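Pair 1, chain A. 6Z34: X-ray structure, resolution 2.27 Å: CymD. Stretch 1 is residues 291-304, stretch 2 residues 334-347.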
# COMPACT_ATOMS: atom_id res chain seq x y z
N SER A 291 31.68 -4.51 4.31
CA SER A 291 32.53 -3.60 3.57
C SER A 291 31.58 -2.70 2.82
O SER A 291 30.36 -2.88 2.87
CB SER A 291 33.48 -4.34 2.63
OG SER A 291 32.76 -4.93 1.57
N ASP A 292 32.13 -1.72 2.10
CA ASP A 292 31.26 -0.92 1.25
C ASP A 292 30.73 -1.73 0.08
O ASP A 292 29.71 -1.35 -0.51
CB ASP A 292 31.99 0.33 0.76
CG ASP A 292 31.80 1.51 1.69
OD1 ASP A 292 32.61 1.67 2.62
OD2 ASP A 292 30.83 2.28 1.50
N GLN A 293 31.37 -2.84 -0.24
CA GLN A 293 31.03 -3.62 -1.42
C GLN A 293 29.99 -4.71 -1.14
O GLN A 293 29.46 -5.29 -2.10
CB GLN A 293 32.30 -4.23 -2.02
CG GLN A 293 33.49 -3.26 -2.10
CD GLN A 293 34.07 -3.17 -3.50
OE1 GLN A 293 34.02 -4.13 -4.27
NE2 GLN A 293 34.63 -2.01 -3.83
N PHE A 294 29.67 -4.99 0.12
CA PHE A 294 28.80 -6.11 0.46
C PHE A 294 28.06 -5.84 1.76
O PHE A 294 28.68 -5.68 2.81
CB PHE A 294 29.61 -7.40 0.57
CG PHE A 294 28.79 -8.59 0.95
CD1 PHE A 294 27.65 -8.93 0.23
CD2 PHE A 294 29.14 -9.38 2.04
CE1 PHE A 294 26.89 -10.04 0.58
CE2 PHE A 294 28.39 -10.48 2.40
CZ PHE A 294 27.26 -10.81 1.67
N ALA A 295 26.73 -5.80 1.69
CA ALA A 295 25.88 -5.61 2.86
C ALA A 295 24.78 -6.67 2.90
O ALA A 295 24.38 -7.22 1.87
CB ALA A 295 25.26 -4.22 2.86
N VAL A 296 24.29 -6.97 4.10
CA VAL A 296 23.06 -7.75 4.27
C VAL A 296 22.16 -7.03 5.26
O VAL A 296 22.63 -6.42 6.23
CB VAL A 296 23.32 -9.21 4.73
CG1 VAL A 296 24.38 -9.89 3.87
CG2 VAL A 296 23.66 -9.28 6.20
N ALA A 297 20.86 -7.06 4.99
CA ALA A 297 19.88 -6.42 5.84
C ALA A 297 18.79 -7.43 6.18
O ALA A 297 18.53 -8.36 5.41
CB ALA A 297 19.28 -5.19 5.16
N PHE A 298 18.16 -7.25 7.34
CA PHE A 298 17.07 -8.12 7.77
C PHE A 298 16.11 -7.27 8.58
O PHE A 298 16.55 -6.50 9.44
CB PHE A 298 17.55 -9.30 8.63
CG PHE A 298 16.43 -10.06 9.31
CD1 PHE A 298 15.78 -11.11 8.67
CD2 PHE A 298 16.03 -9.73 10.60
CE1 PHE A 298 14.75 -11.81 9.30
CE2 PHE A 298 14.99 -10.42 11.23
CZ PHE A 298 14.36 -11.46 10.57
N ASP A 299 14.80 -7.39 8.29
CA ASP A 299 13.79 -6.60 8.97
C ASP A 299 12.64 -7.48 9.43
O ASP A 299 12.29 -8.47 8.79
CB ASP A 299 13.21 -5.49 8.07
CG ASP A 299 14.22 -4.37 7.79
OD1 ASP A 299 15.42 -4.52 8.11
OD2 ASP A 299 13.79 -3.31 7.29
N TYR A 300 12.06 -7.09 10.56
CA TYR A 300 10.87 -7.72 11.09
C TYR A 300 9.79 -6.67 11.20
O TYR A 300 10.04 -5.57 11.71
CB TYR A 300 11.10 -8.35 12.46
CG TYR A 300 9.79 -8.65 13.13
CD1 TYR A 300 9.02 -9.73 12.73
CD2 TYR A 300 9.29 -7.83 14.15
CE1 TYR A 300 7.82 -10.02 13.34
CE2 TYR A 300 8.09 -8.11 14.76
CZ TYR A 300 7.36 -9.20 14.34
OH TYR A 300 6.15 -9.49 14.94
N LYS A 301 8.58 -7.01 10.77
CA LYS A 301 7.52 -6.03 10.79
C LYS A 301 6.21 -6.65 11.24
O LYS A 301 5.81 -7.72 10.77
CB LYS A 301 7.35 -5.37 9.43
CG LYS A 301 5.93 -5.00 9.18
CD LYS A 301 5.77 -4.13 8.00
CE LYS A 301 5.35 -4.94 6.83
NZ LYS A 301 4.75 -4.00 5.88
N ARG A 302 5.53 -5.96 12.15
CA ARG A 302 4.23 -6.32 12.67
C ARG A 302 3.21 -5.28 12.22
O ARG A 302 3.35 -4.10 12.54
CB ARG A 302 4.27 -6.40 14.19
CG ARG A 302 2.97 -6.76 14.82
CD ARG A 302 2.77 -8.25 14.75
NE ARG A 302 1.68 -8.64 15.63
CZ ARG A 302 1.85 -9.27 16.79
NH1 ARG A 302 3.06 -9.59 17.20
NH2 ARG A 302 0.79 -9.58 17.52
N VAL A 303 2.20 -5.71 11.46
CA VAL A 303 1.11 -4.84 11.03
C VAL A 303 -0.09 -5.09 11.93
O VAL A 303 -0.50 -6.24 12.13
CB VAL A 303 0.75 -5.06 9.55
CG1 VAL A 303 -0.51 -4.31 9.21
CG2 VAL A 303 1.88 -4.62 8.63
N TYR A 304 -0.66 -4.02 12.49
CA TYR A 304 -1.64 -4.15 13.57
C TYR A 304 -3.06 -4.01 13.03
O TYR A 304 -3.79 -3.07 13.33
CB TYR A 304 -1.35 -3.12 14.66
CG TYR A 304 -0.04 -3.32 15.38
CD1 TYR A 304 0.09 -4.28 16.37
CD2 TYR A 304 1.08 -2.55 15.06
CE1 TYR A 304 1.29 -4.47 17.04
CE2 TYR A 304 2.28 -2.73 15.71
CZ TYR A 304 2.38 -3.69 16.70
OH TYR A 304 3.57 -3.88 17.35
N ARG A 334 -6.53 -10.15 11.66
CA ARG A 334 -5.56 -10.39 12.71
C ARG A 334 -4.24 -9.72 12.34
O ARG A 334 -4.03 -9.33 11.19
CB ARG A 334 -5.38 -11.90 12.95
CG ARG A 334 -6.69 -12.72 13.10
CD ARG A 334 -7.39 -12.97 11.76
NE ARG A 334 -8.66 -13.68 11.90
CZ ARG A 334 -9.86 -13.09 11.92
NH1 ARG A 334 -9.93 -11.77 11.84
NH2 ARG A 334 -10.97 -13.80 12.05
N ASP A 335 -3.37 -9.56 13.33
CA ASP A 335 -2.08 -8.94 13.06
C ASP A 335 -1.31 -9.77 12.03
O ASP A 335 -1.56 -10.96 11.84
CB ASP A 335 -1.27 -8.79 14.35
CG ASP A 335 -1.80 -7.68 15.23
OD1 ASP A 335 -2.86 -7.11 14.90
OD2 ASP A 335 -1.16 -7.39 16.27
N THR A 336 -0.38 -9.11 11.35
CA THR A 336 0.48 -9.75 10.37
C THR A 336 1.93 -9.52 10.77
O THR A 336 2.29 -8.43 11.22
CB THR A 336 0.23 -9.20 8.96
OG1 THR A 336 -1.16 -9.36 8.63
CG2 THR A 336 1.05 -9.95 7.93
N ASN A 337 2.74 -10.57 10.65
CA ASN A 337 4.19 -10.47 10.75
C ASN A 337 4.79 -10.56 9.36
O ASN A 337 4.31 -11.33 8.51
CB ASN A 337 4.80 -11.56 11.62
CG ASN A 337 4.35 -11.48 13.04
OD1 ASN A 337 4.94 -10.77 13.84
ND2 ASN A 337 3.33 -12.24 13.38
N VAL A 338 5.83 -9.78 9.13
CA VAL A 338 6.60 -9.87 7.90
C VAL A 338 8.07 -9.93 8.26
O VAL A 338 8.53 -9.20 9.14
CB VAL A 338 6.31 -8.69 6.95
CG1 VAL A 338 7.11 -8.85 5.67
CG2 VAL A 338 4.82 -8.60 6.64
N TYR A 339 8.78 -10.82 7.59
CA TYR A 339 10.22 -10.94 7.72
C TYR A 339 10.84 -10.67 6.36
O TYR A 339 10.42 -11.29 5.37
CB TYR A 339 10.62 -12.32 8.21
CG TYR A 339 9.96 -12.74 9.50
CD1 TYR A 339 10.53 -12.42 10.73
CD2 TYR A 339 8.78 -13.48 9.48
CE1 TYR A 339 9.93 -12.83 11.91
CE2 TYR A 339 8.18 -13.89 10.66
CZ TYR A 339 8.75 -13.56 11.87
OH TYR A 339 8.15 -13.95 13.03
N SER A 340 11.83 -9.78 6.32
CA SER A 340 12.52 -9.38 5.09
C SER A 340 14.02 -9.61 5.23
O SER A 340 14.64 -9.16 6.21
CB SER A 340 12.26 -7.90 4.76
OG SER A 340 10.90 -7.63 4.47
N LEU A 341 14.62 -10.24 4.22
CA LEU A 341 16.03 -10.58 4.21
C LEU A 341 16.58 -10.35 2.81
O LEU A 341 16.09 -10.96 1.86
CB LEU A 341 16.25 -12.04 4.64
CG LEU A 341 17.65 -12.66 4.55
CD1 LEU A 341 18.70 -11.88 5.37
CD2 LEU A 341 17.61 -14.15 4.99
N GLY A 342 17.61 -9.49 2.69
CA GLY A 342 18.26 -9.28 1.41
C GLY A 342 19.74 -8.97 1.53
O GLY A 342 20.26 -8.73 2.63
N ALA A 343 20.42 -8.94 0.38
CA ALA A 343 21.85 -8.67 0.29
C ALA A 343 22.16 -7.83 -0.94
O ALA A 343 21.42 -7.84 -1.92
CB ALA A 343 22.68 -9.96 0.24
N GLN A 344 23.31 -7.14 -0.89
CA GLN A 344 23.74 -6.22 -1.94
C GLN A 344 25.25 -6.36 -2.16
O GLN A 344 26.02 -6.27 -1.20
CB GLN A 344 23.37 -4.77 -1.58
CG GLN A 344 24.05 -3.71 -2.43
CD GLN A 344 23.55 -2.29 -2.14
OE1 GLN A 344 22.42 -1.94 -2.48
NE2 GLN A 344 24.40 -1.45 -1.54
N TYR A 345 25.66 -6.57 -3.41
CA TYR A 345 27.07 -6.66 -3.79
C TYR A 345 27.39 -5.56 -4.79
O TYR A 345 26.81 -5.54 -5.89
CB TYR A 345 27.40 -8.03 -4.41
CG TYR A 345 28.82 -8.15 -4.96
CD1 TYR A 345 29.92 -7.98 -4.13
CD2 TYR A 345 29.05 -8.44 -6.30
CE1 TYR A 345 31.23 -8.10 -4.62
CE2 TYR A 345 30.35 -8.55 -6.80
CZ TYR A 345 31.43 -8.38 -5.95
OH TYR A 345 32.73 -8.49 -6.43
N ARG A 346 28.30 -4.65 -4.41
CA ARG A 346 28.82 -3.60 -5.29
C ARG A 346 29.93 -4.18 -6.16
O ARG A 346 30.99 -4.53 -5.64
CB ARG A 346 29.36 -2.42 -4.49
CG ARG A 346 28.33 -1.77 -3.58
CD ARG A 346 28.62 -0.30 -3.30
NE ARG A 346 27.61 0.28 -2.42
CZ ARG A 346 26.68 1.16 -2.80
NH1 ARG A 346 26.63 1.59 -4.06
NH2 ARG A 346 25.80 1.61 -1.91
N TYR A 347 29.69 -4.27 -7.46
CA TYR A 347 30.61 -4.90 -8.41
C TYR A 347 31.15 -3.83 -9.36
O TYR A 347 30.47 -3.39 -10.30
CB TYR A 347 29.90 -6.03 -9.16
CG TYR A 347 30.68 -6.62 -10.31
CD1 TYR A 347 30.54 -6.14 -11.60
CD2 TYR A 347 31.56 -7.69 -10.09
CE1 TYR A 347 31.25 -6.68 -12.65
CE2 TYR A 347 32.27 -8.24 -11.14
CZ TYR A 347 32.11 -7.73 -12.41
OH TYR A 347 32.82 -8.27 -13.46
O HOH W 1 26.89 -2.99 -0.79

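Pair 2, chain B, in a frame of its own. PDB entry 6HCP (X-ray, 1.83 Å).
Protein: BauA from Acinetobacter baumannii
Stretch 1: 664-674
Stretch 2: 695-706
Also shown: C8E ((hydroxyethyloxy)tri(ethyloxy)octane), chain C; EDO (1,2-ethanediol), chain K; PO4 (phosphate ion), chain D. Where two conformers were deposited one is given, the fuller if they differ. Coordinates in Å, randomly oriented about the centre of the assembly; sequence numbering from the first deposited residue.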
# COMPACT_ATOMS: atom_id res chain seq x y z
N ASP B 664 -10.37 -24.12 -24.58
CA ASP B 664 -11.16 -25.11 -23.85
C ASP B 664 -10.37 -25.75 -22.68
O ASP B 664 -10.90 -26.62 -22.01
CB ASP B 664 -11.67 -26.20 -24.80
CG ASP B 664 -13.11 -26.59 -24.51
OD1 ASP B 664 -13.93 -25.67 -24.33
OD2 ASP B 664 -13.38 -27.80 -24.40
N HIS B 665 -9.15 -25.29 -22.39
CA HIS B 665 -8.45 -25.74 -21.15
C HIS B 665 -8.76 -24.80 -19.98
O HIS B 665 -8.49 -23.60 -20.04
CB HIS B 665 -6.95 -25.82 -21.41
CG HIS B 665 -6.56 -26.91 -22.35
ND1 HIS B 665 -6.07 -28.13 -21.91
CD2 HIS B 665 -6.58 -26.97 -23.70
CE1 HIS B 665 -5.80 -28.89 -22.96
NE2 HIS B 665 -6.09 -28.19 -24.07
N PRO B 666 -9.33 -25.32 -18.86
CA PRO B 666 -9.58 -24.49 -17.67
C PRO B 666 -8.29 -23.82 -17.18
O PRO B 666 -7.24 -24.45 -17.11
CB PRO B 666 -10.15 -25.46 -16.63
CG PRO B 666 -10.77 -26.58 -17.48
CD PRO B 666 -9.88 -26.67 -18.71
N VAL B 667 -8.38 -22.51 -16.94
CA VAL B 667 -7.30 -21.70 -16.39
C VAL B 667 -7.89 -20.82 -15.27
O VAL B 667 -8.96 -20.25 -15.43
CB VAL B 667 -6.64 -20.82 -17.46
CG1 VAL B 667 -5.64 -19.85 -16.86
CG2 VAL B 667 -5.97 -21.66 -18.54
N THR B 668 -7.18 -20.76 -14.13
CA THR B 668 -7.57 -19.91 -13.02
C THR B 668 -6.37 -19.08 -12.54
O THR B 668 -5.27 -19.60 -12.33
CB THR B 668 -8.15 -20.72 -11.85
OG1 THR B 668 -9.34 -21.37 -12.28
CG2 THR B 668 -8.50 -19.85 -10.65
N PHE B 669 -6.60 -17.77 -12.45
CA PHE B 669 -5.66 -16.80 -11.91
C PHE B 669 -6.13 -16.39 -10.50
O PHE B 669 -7.31 -16.16 -10.31
CB PHE B 669 -5.61 -15.54 -12.78
CG PHE B 669 -5.24 -15.78 -14.22
CD1 PHE B 669 -6.20 -16.16 -15.15
CD2 PHE B 669 -3.92 -15.68 -14.63
CE1 PHE B 669 -5.84 -16.43 -16.46
CE2 PHE B 669 -3.57 -15.93 -15.95
CZ PHE B 669 -4.53 -16.32 -16.86
N ARG B 670 -5.19 -16.30 -9.56
CA ARG B 670 -5.50 -15.94 -8.18
C ARG B 670 -4.48 -14.92 -7.70
O ARG B 670 -3.26 -15.05 -7.92
CB ARG B 670 -5.50 -17.16 -7.26
CG ARG B 670 -6.62 -18.15 -7.51
CD ARG B 670 -6.49 -19.42 -6.67
NE ARG B 670 -7.67 -20.26 -6.79
CZ ARG B 670 -7.69 -21.42 -7.45
NH1 ARG B 670 -6.68 -21.77 -8.23
NH2 ARG B 670 -8.73 -22.21 -7.31
N ALA B 671 -4.99 -13.92 -6.98
CA ALA B 671 -4.19 -12.90 -6.35
C ALA B 671 -4.76 -12.68 -4.95
O ALA B 671 -5.96 -12.51 -4.81
CB ALA B 671 -4.22 -11.62 -7.15
N ASN B 672 -3.86 -12.64 -3.95
CA ASN B 672 -4.26 -12.45 -2.55
C ASN B 672 -3.24 -11.54 -1.85
O ASN B 672 -2.05 -11.64 -2.10
CB ASN B 672 -4.34 -13.76 -1.77
CG ASN B 672 -5.45 -14.66 -2.24
OD1 ASN B 672 -5.29 -15.35 -3.26
ND2 ASN B 672 -6.63 -14.41 -1.69
N ILE B 673 -3.76 -10.63 -1.02
CA ILE B 673 -2.97 -9.88 -0.09
C ILE B 673 -3.50 -10.19 1.31
O ILE B 673 -4.66 -9.95 1.59
CB ILE B 673 -3.02 -8.35 -0.35
CG1 ILE B 673 -2.71 -8.01 -1.82
CG2 ILE B 673 -2.07 -7.63 0.60
CD1 ILE B 673 -2.85 -6.53 -2.14
N TYR B 674 -2.61 -10.69 2.17
CA TYR B 674 -2.92 -10.94 3.57
C TYR B 674 -2.31 -9.82 4.42
O TYR B 674 -1.19 -9.39 4.16
CB TYR B 674 -2.40 -12.33 3.94
CG TYR B 674 -3.20 -13.45 3.32
CD1 TYR B 674 -4.44 -13.80 3.82
CD2 TYR B 674 -2.77 -14.09 2.16
CE1 TYR B 674 -5.24 -14.73 3.19
CE2 TYR B 674 -3.54 -15.06 1.55
CZ TYR B 674 -4.79 -15.37 2.05
OH TYR B 674 -5.58 -16.33 1.48
N PRO B 695 3.72 -9.96 8.35
CA PRO B 695 3.46 -8.68 7.67
C PRO B 695 2.51 -8.85 6.47
O PRO B 695 2.13 -9.97 6.10
CB PRO B 695 4.85 -8.30 7.17
CG PRO B 695 5.47 -9.63 6.82
CD PRO B 695 4.97 -10.59 7.91
N ARG B 696 2.20 -7.73 5.81
CA ARG B 696 1.50 -7.76 4.52
C ARG B 696 2.23 -8.73 3.59
O ARG B 696 3.44 -8.67 3.47
CB ARG B 696 1.52 -6.36 3.88
CG ARG B 696 0.79 -6.29 2.54
CD ARG B 696 1.01 -4.94 1.88
NE ARG B 696 0.39 -3.88 2.64
CZ ARG B 696 0.97 -2.73 3.04
NH1 ARG B 696 2.25 -2.49 2.79
NH2 ARG B 696 0.24 -1.81 3.65
N THR B 697 1.47 -9.63 2.97
CA THR B 697 2.04 -10.70 2.19
C THR B 697 1.22 -10.81 0.89
O THR B 697 -0.01 -10.89 0.93
CB THR B 697 2.03 -12.04 2.96
OG1 THR B 697 2.84 -11.94 4.14
CG2 THR B 697 2.55 -13.19 2.14
N TYR B 698 1.93 -10.79 -0.25
CA TYR B 698 1.30 -10.90 -1.59
C TYR B 698 1.45 -12.34 -2.09
O TYR B 698 2.52 -12.92 -1.96
CB TYR B 698 1.95 -9.92 -2.58
CG TYR B 698 1.96 -8.46 -2.19
CD1 TYR B 698 2.91 -7.95 -1.31
CD2 TYR B 698 1.08 -7.55 -2.76
CE1 TYR B 698 2.94 -6.60 -0.96
CE2 TYR B 698 1.07 -6.22 -2.38
CZ TYR B 698 2.03 -5.73 -1.52
OH TYR B 698 2.11 -4.40 -1.21
N MET B 699 0.39 -12.90 -2.66
CA MET B 699 0.43 -14.25 -3.25
C MET B 699 -0.24 -14.24 -4.62
O MET B 699 -1.35 -13.71 -4.78
CB MET B 699 -0.29 -15.27 -2.36
CG MET B 699 0.35 -15.43 -0.96
SD MET B 699 -0.43 -16.80 -0.08
CE MET B 699 0.20 -16.57 1.59
N LEU B 700 0.44 -14.83 -5.61
CA LEU B 700 -0.12 -15.04 -6.95
C LEU B 700 -0.05 -16.52 -7.32
O LEU B 700 0.95 -17.16 -7.04
CB LEU B 700 0.67 -14.22 -7.97
CG LEU B 700 0.72 -12.71 -7.71
CD1 LEU B 700 1.74 -12.04 -8.62
CD2 LEU B 700 -0.65 -12.08 -7.89
N SER B 701 -1.07 -17.00 -8.03
CA SER B 701 -0.98 -18.30 -8.63
C SER B 701 -1.73 -18.33 -9.96
O SER B 701 -2.73 -17.63 -10.15
CB SER B 701 -1.44 -19.41 -7.71
OG SER B 701 -2.84 -19.38 -7.48
N VAL B 702 -1.29 -19.25 -10.83
CA VAL B 702 -1.92 -19.54 -12.10
C VAL B 702 -1.98 -21.06 -12.27
O VAL B 702 -0.96 -21.72 -12.12
CB VAL B 702 -1.15 -18.90 -13.26
CG1 VAL B 702 -1.76 -19.26 -14.61
CG2 VAL B 702 -1.05 -17.39 -13.10
N SER B 703 -3.17 -21.60 -12.57
CA SER B 703 -3.33 -23.01 -12.83
C SER B 703 -3.83 -23.23 -14.26
O SER B 703 -4.62 -22.45 -14.79
CB SER B 703 -4.25 -23.64 -11.82
OG SER B 703 -5.59 -23.31 -12.11
N TYR B 704 -3.37 -24.34 -14.84
CA TYR B 704 -3.76 -24.79 -16.17
C TYR B 704 -4.06 -26.30 -16.11
O TYR B 704 -3.22 -27.08 -15.63
CB TYR B 704 -2.63 -24.52 -17.16
CG TYR B 704 -2.87 -25.04 -18.56
CD1 TYR B 704 -3.52 -24.26 -19.50
CD2 TYR B 704 -2.34 -26.25 -18.97
CE1 TYR B 704 -3.66 -24.68 -20.81
CE2 TYR B 704 -2.49 -26.69 -20.27
CZ TYR B 704 -3.17 -25.92 -21.19
OH TYR B 704 -3.38 -26.38 -22.46
N ASP B 705 -5.23 -26.68 -16.64
CA ASP B 705 -5.64 -28.09 -16.73
C ASP B 705 -5.35 -28.63 -18.15
O ASP B 705 -5.86 -28.09 -19.14
CB ASP B 705 -7.12 -28.24 -16.43
CG ASP B 705 -7.48 -28.05 -14.95
OD1 ASP B 705 -6.66 -27.45 -14.23
OD2 ASP B 705 -8.59 -28.40 -14.58
N PHE B 706 -4.55 -29.68 -18.23
CA PHE B 706 -4.18 -30.31 -19.50
C PHE B 706 -5.33 -31.19 -20.00
O PHE B 706 -5.34 -31.57 -21.18
CB PHE B 706 -2.89 -31.12 -19.35
CG PHE B 706 -1.65 -30.30 -19.10
CD1 PHE B 706 -1.29 -29.93 -17.81
CD2 PHE B 706 -0.81 -29.92 -20.14
CE1 PHE B 706 -0.14 -29.19 -17.58
CE2 PHE B 706 0.33 -29.18 -19.91
CZ PHE B 706 0.67 -28.82 -18.63
OXT PHE B 706 -6.34 -31.41 -19.33
C2 C8E C . -4.51 -1.66 -1.43
C3 C8E C . -3.59 -0.46 -1.22
C4 C8E C . -3.13 -0.33 0.24
C5 C8E C . -2.11 0.80 0.45
C6 C8E C . -0.72 0.55 -0.13
C7 C8E C . -0.15 -0.78 0.33
C8 C8E C . -0.42 -1.88 -0.70
O9 C8E C . -0.25 -1.33 -2.00
C10 C8E C . -0.37 -2.30 -3.04
C11 C8E C . -1.16 -1.69 -4.19
O12 C8E C . -2.21 -2.58 -4.57
C13 C8E C . -3.10 -2.00 -5.53
C14 C8E C . -3.46 -3.01 -6.63
O15 C8E C . -3.36 -4.35 -6.14
C16 C8E C . -2.20 -5.07 -6.59
C17 C8E C . -2.48 -6.57 -6.63
O18 C8E C . -1.24 -7.29 -6.67
C19 C8E C . -1.43 -8.70 -6.57
C20 C8E C . -0.53 -9.28 -5.48
C1 EDO K . -8.09 -15.94 -4.84
O1 EDO K . -8.78 -17.24 -4.79
C2 EDO K . -9.07 -14.87 -4.32
O2 EDO K . -9.37 -15.10 -2.92
P PO4 D . 3.96 0.82 2.89
O1 PO4 D . 3.73 2.26 2.46
O2 PO4 D . 3.23 0.49 4.19
O3 PO4 D . 5.44 0.56 3.04
O4 PO4 D . 3.44 -0.06 1.79
O HOH W 2 -6.87 -24.73 -14.25
O HOH W 3 -4.60 -20.33 -9.52
O HOH W 4 -6.69 -24.33 -9.67

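Both pairs are two neighbouring antiparallel strands, and their backbones superpose with an RMSD of 0.4 Å over N, CA and C of 14 central residues. The strand directions differ by 165° in pair 1 and 169° in pair 2, with closest axis approaches of 4.6 and 4.8 Å. The register is also the same: Ala A297 faces Gly A342 as Thr B668 faces Ser B703, and both are hydrogen-bonded pairs. In pair 1 the ladder there runs from Ala A297 N to Gly A342 O (3.0 Å) and from Gly A342 N to Ala A297 O (3.1 Å); in pair 2 it runs from Thr B668 N to Ser B703 O (3.1 Å) and from Ser B703 N to Thr B668 O (2.9 Å). One rung breaks the pattern. Ala A295 N donates to Gln A344 O (3.0 Å), but its counterpart Pro B666 has no amide hydrogen, so only the return bond remains, from Asp B705 N to Pro B666 O (3.0 Å).

Side chains alternate between two faces. On the face carrying Phe A298 and Phe B669, the two phenylalanines share a CA position within 0.4 Å, yet their side-chain centres lie 4.0 Å apart because chi1 is t in Phe A298 and m in Phe B669. Phe A298 CD1 accordingly lies 4.2 Å from Leu A341 CB and its CZ 4.0 Å from Tyr A339 CD1, whereas Phe B669 CD2 meets Val B702 CG2 at 3.7 Å. One step along, Tyr A300 and Tyr A339 form an oblique aromatic pair, centroids 5.3 Å apart and planes at 44°; the matching Ala B671 and Leu B700 make a smaller contact, CB to CD2 at 3.7 Å. At the next position Arg A302 forms a salt bridge, its NE 3.2 Å from Asp A335 OD2. The equivalent Ile B673 and Arg B696 instead meet through carbon, CG2 to CG at 3.7 Å.

The opposite face shows how the same spacing can be filled by water. Gly A342 has no side chain, while Ser B703 places OG 2.9 Å from water 4, which accepts from Arg B670 NH1 at 2.9 Å. Water 3 accepts from Arg B670 NH1 (2.8 Å) and donates to Ser B701 OG (2.9 Å) and Thr B668 O (3.0 Å), tying both strands together. In pair 1 the corresponding Asp A299 and Ser A340 approach through CB atoms at 4.2 Å. Further along, Lys A301 CE packs 3.7 Å from Val A338 CG2.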